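Local coordinates for carboxylesterase (Ferroplasma acidiphilum, PDB 3WJ2), which probably hydrolyses carboxylic esters, as a member of the alpha/beta hydrolase superfamily, at residues D23-E28 with I210-N215; G85-G90 with G158-A163; C99-K104 with T285-S290; D251-P256 with M279-A284. All coordinates share one frame; numbering follows the deposited sequence.

Contact 1. Residues D23-E28 with I210-N215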
loop_
_atom_site.group_PDB
_atom_site.type_symbol
_atom_site.label_atom_id
_atom_site.label_comp_id
_atom_site.label_asym_id
_atom_site.label_seq_id
_atom_site.Cartn_x
_atom_site.Cartn_y
_atom_site.Cartn_z
ATOM N N ASP B 23 23.625 13.950 9.610
ATOM C CA ASP B 23 22.804 14.952 8.914
ATOM C C ASP B 23 23.674 15.937 8.155
ATOM O O ASP B 23 24.324 16.782 8.739
ATOM C CB ASP B 23 22.006 15.671 9.990
ATOM C CG ASP B 23 21.051 16.739 9.449
ATOM O OD1 ASP B 23 21.089 17.074 8.256
ATOM O OD2 ASP B 23 20.287 17.279 10.287
ATOM N N MET B 24 23.734 15.799 6.845
ATOM C CA MET B 24 24.583 16.709 6.066
ATOM C C MET B 24 23.876 17.952 5.489
ATOM O O MET B 24 24.437 18.677 4.665
ATOM C CB MET B 24 25.317 15.900 5.033
ATOM C CG MET B 24 26.442 15.162 5.748
ATOM S SD MET B 24 27.494 14.268 4.661
ATOM C CE MET B 24 26.275 13.168 3.838
ATOM N N THR B 25 22.697 18.253 6.028
ATOM C CA THR B 25 21.924 19.386 5.524
ATOM C C THR B 25 22.412 20.740 5.981
ATOM O O THR B 25 22.006 21.743 5.428
ATOM C CB THR B 25 20.391 19.254 5.795
ATOM O OG1 THR B 25 20.169 19.145 7.200
ATOM C CG2 THR B 25 19.831 18.055 5.134
ATOM N N LYS B 26 23.300 20.801 6.970
ATOM C CA LYS B 26 23.909 22.084 7.296
ATOM C C LYS B 26 25.332 22.219 6.734
ATOM O O LYS B 26 26.037 23.201 7.058
ATOM C CB LYS B 26 23.870 22.322 8.821
ATOM C CG LYS B 26 22.467 22.653 9.370
ATOM C CD LYS B 26 21.963 24.044 8.899
ATOM C CE LYS B 26 20.682 24.438 9.648
ATOM N NZ LYS B 26 19.695 23.302 9.671
ATOM N N ILE B 27 25.736 21.257 5.891
ATOM C CA ILE B 27 27.045 21.302 5.150
ATOM C C ILE B 27 26.909 22.241 3.955
ATOM O O ILE B 27 25.842 22.266 3.297
ATOM C CB ILE B 27 27.522 19.873 4.747
ATOM C CG1 ILE B 27 27.722 18.932 5.963
ATOM C CG2 ILE B 27 28.812 19.906 3.905
ATOM C CD1 ILE B 27 28.435 19.619 7.133
ATOM N N GLU B 28 27.935 23.041 3.694
ATOM C CA GLU B 28 27.957 23.949 2.546
ATOM C C GLU B 28 28.014 23.117 1.274
ATOM O O GLU B 28 28.684 22.058 1.251
ATOM C CB GLU B 28 29.130 24.926 2.612
ATOM C CG GLU B 28 28.958 25.996 3.758
ATOM C CD GLU B 28 27.658 26.828 3.627
ATOM O OE1 GLU B 28 27.351 27.310 2.504
ATOM O OE2 GLU B 28 26.937 27.004 4.662
ATOM N N ILE B 210 16.080 15.556 0.495
ATOM C CA ILE B 210 15.292 15.880 -0.690
ATOM C C ILE B 210 15.005 17.384 -0.660
ATOM O O ILE B 210 15.099 18.053 -1.694
ATOM C CB ILE B 210 13.993 15.054 -0.736
ATOM C CG1 ILE B 210 14.336 13.622 -1.062
ATOM C CG2 ILE B 210 13.023 15.598 -1.832
ATOM C CD1 ILE B 210 13.099 12.568 -0.838
ATOM N N ARG B 211 14.638 17.887 0.511
ATOM C CA ARG B 211 14.388 19.360 0.617
ATOM C C ARG B 211 15.604 20.209 0.356
ATOM O O ARG B 211 15.509 21.251 -0.329
ATOM C CB ARG B 211 13.681 19.750 1.944
ATOM C CG ARG B 211 12.246 19.076 1.896
ATOM C CD ARG B 211 11.258 19.566 3.025
ATOM N NE ARG B 211 10.198 18.593 3.380
ATOM C CZ ARG B 211 10.308 17.707 4.382
ATOM N NH1 ARG B 211 11.425 17.668 5.111
ATOM N NH2 ARG B 211 9.317 16.855 4.682
ATOM N N TYR B 212 16.742 19.772 0.876
ATOM C CA TYR B 212 18.004 20.484 0.750
ATOM C C TYR B 212 18.322 20.552 -0.746
ATOM O O TYR B 212 18.574 21.653 -1.242
ATOM C CB TYR B 212 19.124 19.724 1.524
ATOM C CG TYR B 212 20.579 20.195 1.340
ATOM C CD1 TYR B 212 21.200 20.957 2.316
ATOM C CD2 TYR B 212 21.321 19.849 0.217
ATOM C CE1 TYR B 212 22.529 21.329 2.227
ATOM C CE2 TYR B 212 22.605 20.326 0.046
ATOM C CZ TYR B 212 23.219 21.045 1.069
ATOM O OH TYR B 212 24.538 21.372 0.957
ATOM N N PHE B 213 18.245 19.439 -1.459
ATOM C CA PHE B 213 18.513 19.474 -2.916
ATOM C C PHE B 213 17.536 20.380 -3.643
ATOM O O PHE B 213 17.958 21.089 -4.573
ATOM C CB PHE B 213 18.470 18.084 -3.521
ATOM C CG PHE B 213 19.621 17.199 -3.060
ATOM C CD1 PHE B 213 20.898 17.691 -3.072
ATOM C CD2 PHE B 213 19.386 15.865 -2.627
ATOM C CE1 PHE B 213 22.028 16.920 -2.625
ATOM C CE2 PHE B 213 20.508 15.076 -2.206
ATOM C CZ PHE B 213 21.802 15.624 -2.206
ATOM N N GLY B 214 16.248 20.304 -3.305
ATOM C CA GLY B 214 15.290 21.097 -4.074
ATOM C C GLY B 214 15.528 22.540 -3.789
ATOM O O GLY B 214 15.381 23.372 -4.664
ATOM N N ASN B 215 15.853 22.900 -2.552
ATOM C CA ASN B 215 16.111 24.304 -2.285
ATOM C C ASN B 215 17.408 24.765 -2.972
ATOM O O ASN B 215 17.482 25.950 -3.332
ATOM C CB ASN B 215 16.206 24.566 -0.781
ATOM C CG ASN B 215 14.824 24.526 -0.069
ATOM O OD1 ASN B 215 13.760 24.593 -0.690
ATOM N ND2 ASN B 215 14.864 24.363 1.241
#

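Contact 2. Residues G85-G90 with G158-A163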
loop_
_atom_site.group_PDB
_atom_site.type_symbol
_atom_site.label_atom_id
_atom_site.label_comp_id
_atom_site.label_asym_id
_atom_site.label_seq_id
_atom_site.Cartn_x
_atom_site.Cartn_y
_atom_site.Cartn_z
ATOM N N GLY B 85 22.487 12.652 -8.665
ATOM C CA GLY B 85 23.230 13.536 -7.692
ATOM C C GLY B 85 22.496 14.790 -7.159
ATOM O O GLY B 85 23.103 15.759 -6.723
ATOM N N GLY B 86 21.131 14.687 -7.217
ATOM C CA GLY B 86 20.372 15.764 -6.572
ATOM C C GLY B 86 20.491 17.123 -7.201
ATOM O O GLY B 86 20.106 18.090 -6.596
ATOM N N PHE B 87 21.092 17.208 -8.404
ATOM C CA PHE B 87 21.371 18.481 -9.095
ATOM C C PHE B 87 22.622 19.157 -8.545
ATOM O O PHE B 87 23.035 20.242 -9.047
ATOM C CB PHE B 87 20.167 19.467 -9.231
ATOM C CG PHE B 87 18.960 18.841 -9.823
ATOM C CD1 PHE B 87 18.839 18.709 -11.190
ATOM C CD2 PHE B 87 17.919 18.450 -8.959
ATOM C CE1 PHE B 87 17.581 18.117 -11.677
ATOM C CE2 PHE B 87 16.723 17.907 -9.411
ATOM C CZ PHE B 87 16.616 17.703 -10.805
ATOM N N LEU B 88 23.231 18.476 -7.547
ATOM C CA LEU B 88 24.279 19.164 -6.751
ATOM C C LEU B 88 25.613 18.476 -6.938
ATOM O O LEU B 88 26.643 19.191 -6.942
ATOM C CB LEU B 88 23.867 19.232 -5.264
ATOM C CG LEU B 88 24.719 20.124 -4.343
ATOM C CD1 LEU B 88 23.786 20.632 -3.270
ATOM C CD2 LEU B 88 25.710 19.092 -3.820
ATOM N N PHE B 89 25.602 17.163 -7.008
ATOM C CA PHE B 89 26.845 16.388 -7.111
ATOM C C PHE B 89 26.822 15.403 -8.244
ATOM O O PHE B 89 25.882 15.317 -9.061
ATOM C CB PHE B 89 27.234 15.776 -5.704
ATOM C CG PHE B 89 26.335 14.660 -5.255
ATOM C CD1 PHE B 89 26.726 13.326 -5.408
ATOM C CD2 PHE B 89 25.142 14.923 -4.639
ATOM C CE1 PHE B 89 25.915 12.229 -4.967
ATOM C CE2 PHE B 89 24.307 13.897 -4.226
ATOM C CZ PHE B 89 24.645 12.554 -4.404
ATOM N N GLY B 90 27.830 14.548 -8.312
ATOM C CA GLY B 90 28.072 13.590 -9.374
ATOM C C GLY B 90 28.793 14.252 -10.565
ATOM O O GLY B 90 28.687 15.454 -10.756
ATOM N N GLY B 158 19.030 13.270 -12.872
ATOM C CA GLY B 158 19.352 13.213 -14.259
ATOM C C GLY B 158 18.140 12.687 -15.072
ATOM O O GLY B 158 17.963 12.997 -16.229
ATOM N N ALA B 159 17.419 11.744 -14.441
ATOM C CA ALA B 159 16.159 11.227 -15.096
ATOM C C ALA B 159 15.095 12.331 -15.075
ATOM O O ALA B 159 14.236 12.283 -16.002
ATOM C CB ALA B 159 15.667 9.941 -14.426
ATOM N N ASN B 160 15.113 13.204 -14.077
ATOM C CA ASN B 160 14.185 14.391 -14.148
ATOM C C ASN B 160 14.516 15.181 -15.399
ATOM O O ASN B 160 13.660 15.564 -16.185
ATOM C CB ASN B 160 14.335 15.223 -12.926
ATOM C CG ASN B 160 13.733 16.583 -13.089
ATOM O OD1 ASN B 160 14.318 17.478 -13.628
ATOM N ND2 ASN B 160 12.598 16.767 -12.474
ATOM N N LEU B 161 15.832 15.423 -15.643
ATOM C CA LEU B 161 16.237 16.234 -16.819
ATOM C C LEU B 161 15.794 15.563 -18.158
ATOM O O LEU B 161 15.352 16.232 -19.082
ATOM C CB LEU B 161 17.794 16.413 -16.869
ATOM C CG LEU B 161 18.226 17.164 -15.669
ATOM C CD1 LEU B 161 19.838 17.258 -15.703
ATOM C CD2 LEU B 161 17.677 18.597 -15.497
ATOM N N ALA B 162 15.928 14.201 -18.212
ATOM C CA ALA B 162 15.583 13.440 -19.363
ATOM C C ALA B 162 14.030 13.576 -19.614
ATOM O O ALA B 162 13.662 13.865 -20.735
ATOM C CB ALA B 162 15.954 12.031 -19.212
ATOM N N ALA B 163 13.255 13.448 -18.543
ATOM C CA ALA B 163 11.778 13.477 -18.711
ATOM C C ALA B 163 11.463 14.915 -19.097
ATOM O O ALA B 163 10.609 15.111 -19.986
ATOM C CB ALA B 163 11.104 13.142 -17.417
#

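Contact 3. Residues C99-K104 with T285-S290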
loop_
_atom_site.group_PDB
_atom_site.type_symbol
_atom_site.label_atom_id
_atom_site.label_comp_id
_atom_site.label_asym_id
_atom_site.label_seq_id
_atom_site.Cartn_x
_atom_site.Cartn_y
_atom_site.Cartn_z
ATOM N N CYS B 99 28.469 3.989 -16.406
ATOM C CA CYS B 99 28.301 4.213 -17.812
ATOM C C CYS B 99 28.960 3.171 -18.705
ATOM O O CYS B 99 28.438 2.751 -19.683
ATOM C CB CYS B 99 28.737 5.618 -18.177
ATOM S SG CYS B 99 27.450 6.839 -17.626
ATOM N N ARG B 100 30.176 2.770 -18.279
ATOM C CA ARG B 100 30.780 1.597 -18.915
ATOM C C ARG B 100 29.892 0.340 -18.918
ATOM O O ARG B 100 29.739 -0.281 -19.949
ATOM C CB ARG B 100 32.115 1.274 -18.219
ATOM C CG ARG B 100 33.251 2.310 -18.576
ATOM C CD ARG B 100 34.317 2.001 -17.568
ATOM N NE ARG B 100 35.539 2.770 -17.838
ATOM C CZ ARG B 100 36.571 2.338 -18.575
ATOM N NH1 ARG B 100 36.603 1.132 -19.170
ATOM N NH2 ARG B 100 37.611 3.174 -18.741
ATOM N N PHE B 101 29.277 0.038 -17.767
ATOM C CA PHE B 101 28.378 -1.075 -17.697
ATOM C C PHE B 101 27.156 -0.917 -18.575
ATOM O O PHE B 101 26.783 -1.841 -19.261
ATOM C CB PHE B 101 27.989 -1.254 -16.211
ATOM C CG PHE B 101 27.095 -2.464 -15.964
ATOM C CD1 PHE B 101 27.639 -3.764 -16.044
ATOM C CD2 PHE B 101 25.746 -2.336 -15.671
ATOM C CE1 PHE B 101 26.875 -4.878 -15.780
ATOM C CE2 PHE B 101 24.957 -3.477 -15.450
ATOM C CZ PHE B 101 25.534 -4.748 -15.495
ATOM N N LEU B 102 26.565 0.283 -18.584
ATOM C CA LEU B 102 25.506 0.452 -19.563
ATOM C C LEU B 102 25.939 0.276 -20.975
ATOM O O LEU B 102 25.171 -0.215 -21.753
ATOM C CB LEU B 102 24.932 1.868 -19.470
ATOM C CG LEU B 102 24.232 2.244 -18.173
ATOM C CD1 LEU B 102 23.683 3.768 -18.289
ATOM C CD2 LEU B 102 23.070 1.341 -17.836
ATOM N N ALA B 103 27.119 0.777 -21.359
ATOM C CA ALA B 103 27.586 0.546 -22.694
ATOM C C ALA B 103 27.819 -0.930 -23.055
ATOM O O ALA B 103 27.413 -1.341 -24.118
ATOM C CB ALA B 103 28.871 1.395 -22.889
ATOM N N LYS B 104 28.378 -1.662 -22.084
ATOM C CA LYS B 104 28.694 -3.073 -22.317
ATOM C C LYS B 104 27.372 -3.866 -22.485
ATOM O O LYS B 104 27.188 -4.636 -23.431
ATOM C CB LYS B 104 29.546 -3.606 -21.220
ATOM C CG LYS B 104 29.976 -5.080 -21.467
ATOM C CD LYS B 104 31.543 -5.324 -21.361
ATOM C CE LYS B 104 32.282 -5.563 -22.706
ATOM N NZ LYS B 104 33.764 -5.522 -22.566
ATOM N N THR B 285 23.005 2.642 -9.682
ATOM C CA THR B 285 24.424 2.974 -9.561
ATOM C C THR B 285 24.993 2.058 -8.483
ATOM O O THR B 285 26.254 2.043 -8.346
ATOM C CB THR B 285 24.637 4.432 -9.387
ATOM O OG1 THR B 285 23.761 4.958 -8.398
ATOM C CG2 THR B 285 24.457 5.191 -10.727
ATOM N N ASP B 286 24.156 1.332 -7.742
ATOM C CA ASP B 286 24.670 0.275 -6.802
ATOM C C ASP B 286 24.866 -1.077 -7.451
ATOM O O ASP B 286 24.925 -2.096 -6.756
ATOM C CB ASP B 286 23.682 0.142 -5.669
ATOM C CG ASP B 286 23.563 1.364 -4.843
ATOM O OD1 ASP B 286 24.445 2.247 -4.817
ATOM O OD2 ASP B 286 22.474 1.491 -4.139
ATOM N N PHE B 287 24.968 -1.171 -8.771
ATOM C CA PHE B 287 25.034 -2.405 -9.466
ATOM C C PHE B 287 26.238 -3.315 -9.071
ATOM O O PHE B 287 26.198 -4.496 -9.377
ATOM C CB PHE B 287 25.040 -2.263 -11.002
ATOM C CG PHE B 287 26.368 -1.722 -11.530
ATOM C CD1 PHE B 287 27.224 -2.582 -12.226
ATOM C CD2 PHE B 287 26.727 -0.399 -11.278
ATOM C CE1 PHE B 287 28.470 -2.009 -12.697
ATOM C CE2 PHE B 287 27.957 0.181 -11.691
ATOM C CZ PHE B 287 28.810 -0.652 -12.432
ATOM N N GLU B 288 27.220 -2.691 -8.445
ATOM C CA GLU B 288 28.372 -3.545 -8.071
ATOM C C GLU B 288 28.142 -4.165 -6.715
ATOM O O GLU B 288 28.979 -4.977 -6.261
ATOM C CB GLU B 288 29.635 -2.658 -8.067
ATOM C CG GLU B 288 30.001 -2.188 -9.436
ATOM C CD GLU B 288 30.892 -0.918 -9.420
ATOM O OE1 GLU B 288 30.604 0.045 -8.645
ATOM O OE2 GLU B 288 31.859 -0.845 -10.211
ATOM N N VAL B 289 27.130 -3.772 -5.986
ATOM C CA VAL B 289 26.997 -4.335 -4.647
ATOM C C VAL B 289 25.752 -5.121 -4.456
ATOM O O VAL B 289 25.641 -5.861 -3.482
ATOM C CB VAL B 289 27.143 -3.261 -3.586
ATOM C CG1 VAL B 289 28.624 -2.617 -3.639
ATOM C CG2 VAL B 289 26.123 -2.243 -3.699
ATOM N N SER B 290 24.779 -4.943 -5.363
ATOM C CA SER B 290 23.564 -5.757 -5.338
ATOM C C SER B 290 23.285 -6.447 -6.661
ATOM O O SER B 290 23.186 -5.775 -7.688
ATOM C CB SER B 290 22.370 -4.829 -4.974
ATOM O OG SER B 290 21.107 -5.473 -5.345
#

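Contact 4. Residues D251-P256 with M279-A284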
loop_
_atom_site.group_PDB
_atom_site.type_symbol
_atom_site.label_atom_id
_atom_site.label_comp_id
_atom_site.label_asym_id
_atom_site.label_seq_id
_atom_site.Cartn_x
_atom_site.Cartn_y
_atom_site.Cartn_z
ATOM N N ASP B 251 11.712 3.626 -1.518
ATOM C CA ASP B 251 12.388 4.893 -1.983
ATOM C C ASP B 251 11.323 5.968 -1.844
ATOM O O ASP B 251 10.176 5.823 -2.328
ATOM C CB ASP B 251 12.780 4.692 -3.475
ATOM C CG ASP B 251 13.300 5.955 -4.150
ATOM O OD1 ASP B 251 13.298 7.056 -3.674
ATOM O OD2 ASP B 251 13.802 5.696 -5.286
ATOM N N PRO B 252 11.628 7.071 -1.158
ATOM C CA PRO B 252 10.612 8.161 -1.030
ATOM C C PRO B 252 10.065 8.693 -2.368
ATOM O O PRO B 252 8.935 9.182 -2.453
ATOM C CB PRO B 252 11.281 9.240 -0.206
ATOM C CG PRO B 252 12.797 8.891 -0.269
ATOM C CD PRO B 252 12.947 7.456 -0.586
ATOM N N LEU B 253 10.880 8.623 -3.449
ATOM C CA LEU B 253 10.486 9.145 -4.752
ATOM C C LEU B 253 9.567 8.237 -5.562
ATOM O O LEU B 253 9.172 8.563 -6.668
ATOM C CB LEU B 253 11.750 9.365 -5.638
ATOM C CG LEU B 253 12.620 10.422 -5.047
ATOM C CD1 LEU B 253 13.717 10.840 -6.134
ATOM C CD2 LEU B 253 11.999 11.618 -4.448
ATOM N N ARG B 254 9.255 7.016 -5.077
ATOM C CA ARG B 254 8.609 5.990 -5.849
ATOM C C ARG B 254 7.174 6.368 -6.293
ATOM O O ARG B 254 6.817 6.142 -7.442
ATOM C CB ARG B 254 8.523 4.718 -4.963
ATOM C CG ARG B 254 7.800 3.507 -5.611
ATOM C CD ARG B 254 7.469 2.462 -4.520
ATOM N NE ARG B 254 6.294 2.953 -3.819
ATOM C CZ ARG B 254 5.812 2.304 -2.745
ATOM N NH1 ARG B 254 6.509 1.314 -2.167
ATOM N NH2 ARG B 254 4.701 2.756 -2.166
ATOM N N ASP B 255 6.348 6.806 -5.351
ATOM C CA ASP B 255 4.891 6.931 -5.767
ATOM C C ASP B 255 4.666 7.939 -6.950
ATOM O O ASP B 255 3.981 7.577 -7.923
ATOM C CB ASP B 255 3.988 7.282 -4.605
ATOM C CG ASP B 255 3.760 6.054 -3.629
ATOM O OD1 ASP B 255 4.087 4.921 -3.994
ATOM O OD2 ASP B 255 3.230 6.304 -2.530
ATOM N N PRO B 256 5.302 9.131 -6.903
ATOM C CA PRO B 256 5.128 9.999 -8.088
ATOM C C PRO B 256 5.627 9.392 -9.396
ATOM O O PRO B 256 5.059 9.663 -10.474
ATOM C CB PRO B 256 5.917 11.297 -7.701
ATOM C CG PRO B 256 5.933 11.302 -6.141
ATOM C CD PRO B 256 6.115 9.784 -5.860
ATOM N N MET B 279 14.367 -2.915 -3.616
ATOM C CA MET B 279 15.403 -1.947 -3.954
ATOM C C MET B 279 15.213 -0.570 -3.276
ATOM O O MET B 279 14.104 -0.243 -2.791
ATOM C CB MET B 279 15.354 -1.675 -5.481
ATOM C CG MET B 279 15.549 -2.939 -6.305
ATOM S SD MET B 279 17.365 -3.390 -6.181
ATOM C CE MET B 279 17.256 -4.971 -5.335
ATOM N N ILE B 280 16.325 0.207 -3.173
ATOM C CA ILE B 280 16.316 1.524 -2.544
ATOM C C ILE B 280 16.780 2.584 -3.583
ATOM O O ILE B 280 17.239 2.232 -4.704
ATOM C CB ILE B 280 17.288 1.592 -1.316
ATOM C CG1 ILE B 280 18.696 1.190 -1.770
ATOM C CG2 ILE B 280 16.697 0.740 -0.182
ATOM C CD1 ILE B 280 19.679 1.650 -0.631
ATOM N N HIS B 281 16.652 3.870 -3.264
ATOM C CA HIS B 281 17.116 4.919 -4.186
ATOM C C HIS B 281 18.597 4.749 -4.460
ATOM O O HIS B 281 19.348 4.329 -3.570
ATOM C CB HIS B 281 16.869 6.311 -3.610
ATOM C CG HIS B 281 16.822 7.366 -4.693
ATOM N ND1 HIS B 281 17.863 8.240 -5.010
ATOM C CD2 HIS B 281 15.814 7.663 -5.529
ATOM C CE1 HIS B 281 17.470 9.025 -5.981
ATOM N NE2 HIS B 281 16.239 8.726 -6.313
ATOM N N GLY B 282 18.988 4.873 -5.712
ATOM C CA GLY B 282 20.408 4.726 -6.053
ATOM C C GLY B 282 20.679 3.320 -6.483
ATOM O O GLY B 282 21.813 3.021 -6.826
ATOM N N SER B 283 19.662 2.428 -6.579
ATOM C CA SER B 283 19.899 1.000 -6.839
ATOM C C SER B 283 20.720 0.785 -8.140
ATOM O O SER B 283 21.597 -0.072 -8.172
ATOM C CB SER B 283 18.633 0.212 -6.944
ATOM O OG SER B 283 17.798 0.897 -7.928
ATOM N N ALA B 284 20.458 1.534 -9.207
ATOM C CA ALA B 284 21.154 1.286 -10.474
ATOM C C ALA B 284 22.655 1.560 -10.344
ATOM O O ALA B 284 23.393 0.753 -10.923
ATOM C CB ALA B 284 20.527 2.145 -11.559
#

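Contact 1. Residues D23-E28 with I210-N215
Tyr-212 reaches out of helix 207-217 and brings the edge of its phenol up to the turn 24-27, joining an N-terminal loop to a helix inserted between two strands of the central sheet, an arrangement consistent with the cap region of hormone-sensitive-lipase-like members of the alpha/beta hydrolase fold. Its hydroxyl OH donates to the backbone O of Ile-27 over 2.8 Å. The hydroxyl approaches the Ile-27 carbonyl off its axis, at 145° at the oxygen, and stands 34° out of the carbonyl plane. One edge of the ring also runs along the loop backbone: Tyr-212 CE1 lies 3.3 Å from Thr-25 O, close to the ring plane. Nearer the helix, the side chains of Thr-25 and Tyr-212 run alongside one another in opposite senses, bringing Thr-25 CG2 to 4.0 Å from Tyr-212 CB. The reach of the ring follows from its first torsion, with CG anti to the backbone N (chi1 171°), which carries the ring across to the loop.

The loop carbonyls are presented by a type I beta turn from Met-24 to Ile-27, closed by Ile-27 N donating to Met-24 O at 3.1 Å. Further out, Leu-32 of helix 29-43 packs on both Tyr-212 and Ile-27, while Glu-28 stands at the N-cap of that helix. The start of the loop is held by an Asx turn in which Thr-25 N donates to Asp-23 OD1 over 3.0 Å, and Asp-23 OD2 makes a salt bridge with Lys-208 NZ.

Contact 2. Residues G85-G90 with G158-A163
With CG beside the backbone N (chi1 -52°) and anti to the carbonyl carbon, Phe-87 swings its ring toward helix 157-172, where Asn-160 has CG anti to the backbone N (chi1 165°), a setting that carries the amide to the edge of the ring. The two flat groups stand perpendicular: Asn-160 OD1 is 3.6 Å from Phe-87 CZ. At the same edge Leu-161 CD2 makes an apolar contact with Phe-87 CE1 at 3.9 Å. The other end of the amide is fixed from outside, ND2 donating to the backbone O of Ser-186 and of Phe-229. An alanine in place of Phe-87 would take the ring from Leu-161 CD2 and from the stack with Tyr-217, and would probably open a gap between loop and helix.

Gly-85 and Gly-86 end an HGGG sequence, which in related esterases forms the oxyanion hole. Gly-85 O accepts from both Leu-88 N and Phe-89 N, tightening the bend. This loop follows strand 78-82. It meets the helix that continues from the probable nucleophile elbow, whose last residue is Gly-158. Helix 207-217 contributes Tyr-217, which also touches Leu-161, and Ala-162 and Ala-163 lie against strand 180-183.

Contact 3. Residues C99-K104 with T285-S290
Phe-101 and Phe-287 face each other from a regular helix and an irregular loop, their CA atoms 9.0 Å apart, a spacing that leaves room for two rings between the backbones. Both CB atoms point across the gap, and the side chains come in antiparallel to form an offset stack. The ring centroids are 4.7 Å apart and the planes are inclined at 24°, so the overlap is partial and not quite parallel. Phe-287 CD1 sits over the centre of the Phe-101 ring, 3.7 Å above its plane. Its neighbour Phe-287 CE1 reaches back to the root of the other ring, 3.6 Å from Phe-101 CB.

The torsions differ on the two sides. Phe-101 has CG anti to its N (chi1 -176°), whereas Phe-287 holds CG between the backbone N and the carbonyl carbon (chi1 73°), the crowded position, which turns its ring toward the helix. On the opposite side of the Phe-287 plane, Glu-288 CG lies 3.5 Å above the ring, displaced toward its rim. The ring is thus sandwiched between an aromatic group and a methylene.

Asp-286 O accepts from Val-289 N and Ser-290 N, winding the loop into the N-cap of helix 291-303, where Ser-290 OG caps Ala-293 N. Arg-294, Val-297 and Lys-298 of this helix also pack on Phe-101, and Glu-288 OE2 bonds to Asn-97 ND2 near the start of helix 96-106. Such an association of the helix following the probable oxyanion-hole loop with the C-terminal helix, on one side of the central sheet, is characteristic of the alpha/beta hydrolase fold.

Contact 4. Residues D251-P256 with M279-A284
Asp-251 and His-281 meet with the carboxylate at the edge of the imidazole, near the ring plane, while their own planes stand 82° apart. They lie on the loops after strands 243-248 and 271-280 of a beta-alpha-beta unit, and His-281 touches Ser-156 of the probable nucleophile elbow; the positions are consistent with the acid and histidine of an alpha/beta-hydrolase catalytic triad. Both side chains have CG anti to the backbone N (chi1 172° for Asp-251), which turns them toward one another, and Asp-251 OD2 comes to 3.5 Å from His-281 CB.

Leu-253 approaches the same ring obliquely through its CD1 branch, and Tyr-184 meets the imidazole edge-to-face. The carboxylate is positioned by a second shell: Asn-248 ND2 is hydrogen-bonded to Asp-251 OD2. An alanine at Asp-251 would probably leave the imidazole edge without its acidic neighbour and Leu-253 N without its capping acceptor. The type I turn from Asp-251 to Arg-254 leads into helix 254-266; within this turn, just before the helix, Leu-253 N donates to Asp-251 OD1 over 2.9 Å, from above the carboxylate plane.

From the N terminus, the loop before helix 29-43 opens contact 1, which closes far along the chain on helix 207-217. Contact 2 lies wholly within that span, linking the loop after strand 78-82 to helix 157-172. Contact 3 starts from helix 96-106 and ends after the last strand, so it crosses both. Contact 4 opens after contacts 1 and 2 have closed, within the span of contact 3, and joins the loop before helix 254-266 to the end of strand 271-280 in one beta-alpha-beta unit. Contact 1 touches contact 2 through Tyr-212 against Leu-88 and contact 4 through Ile-210 against Pro-252. Contacts 3 and 4 meet where Met-279 CE packs against Ser-290 OG.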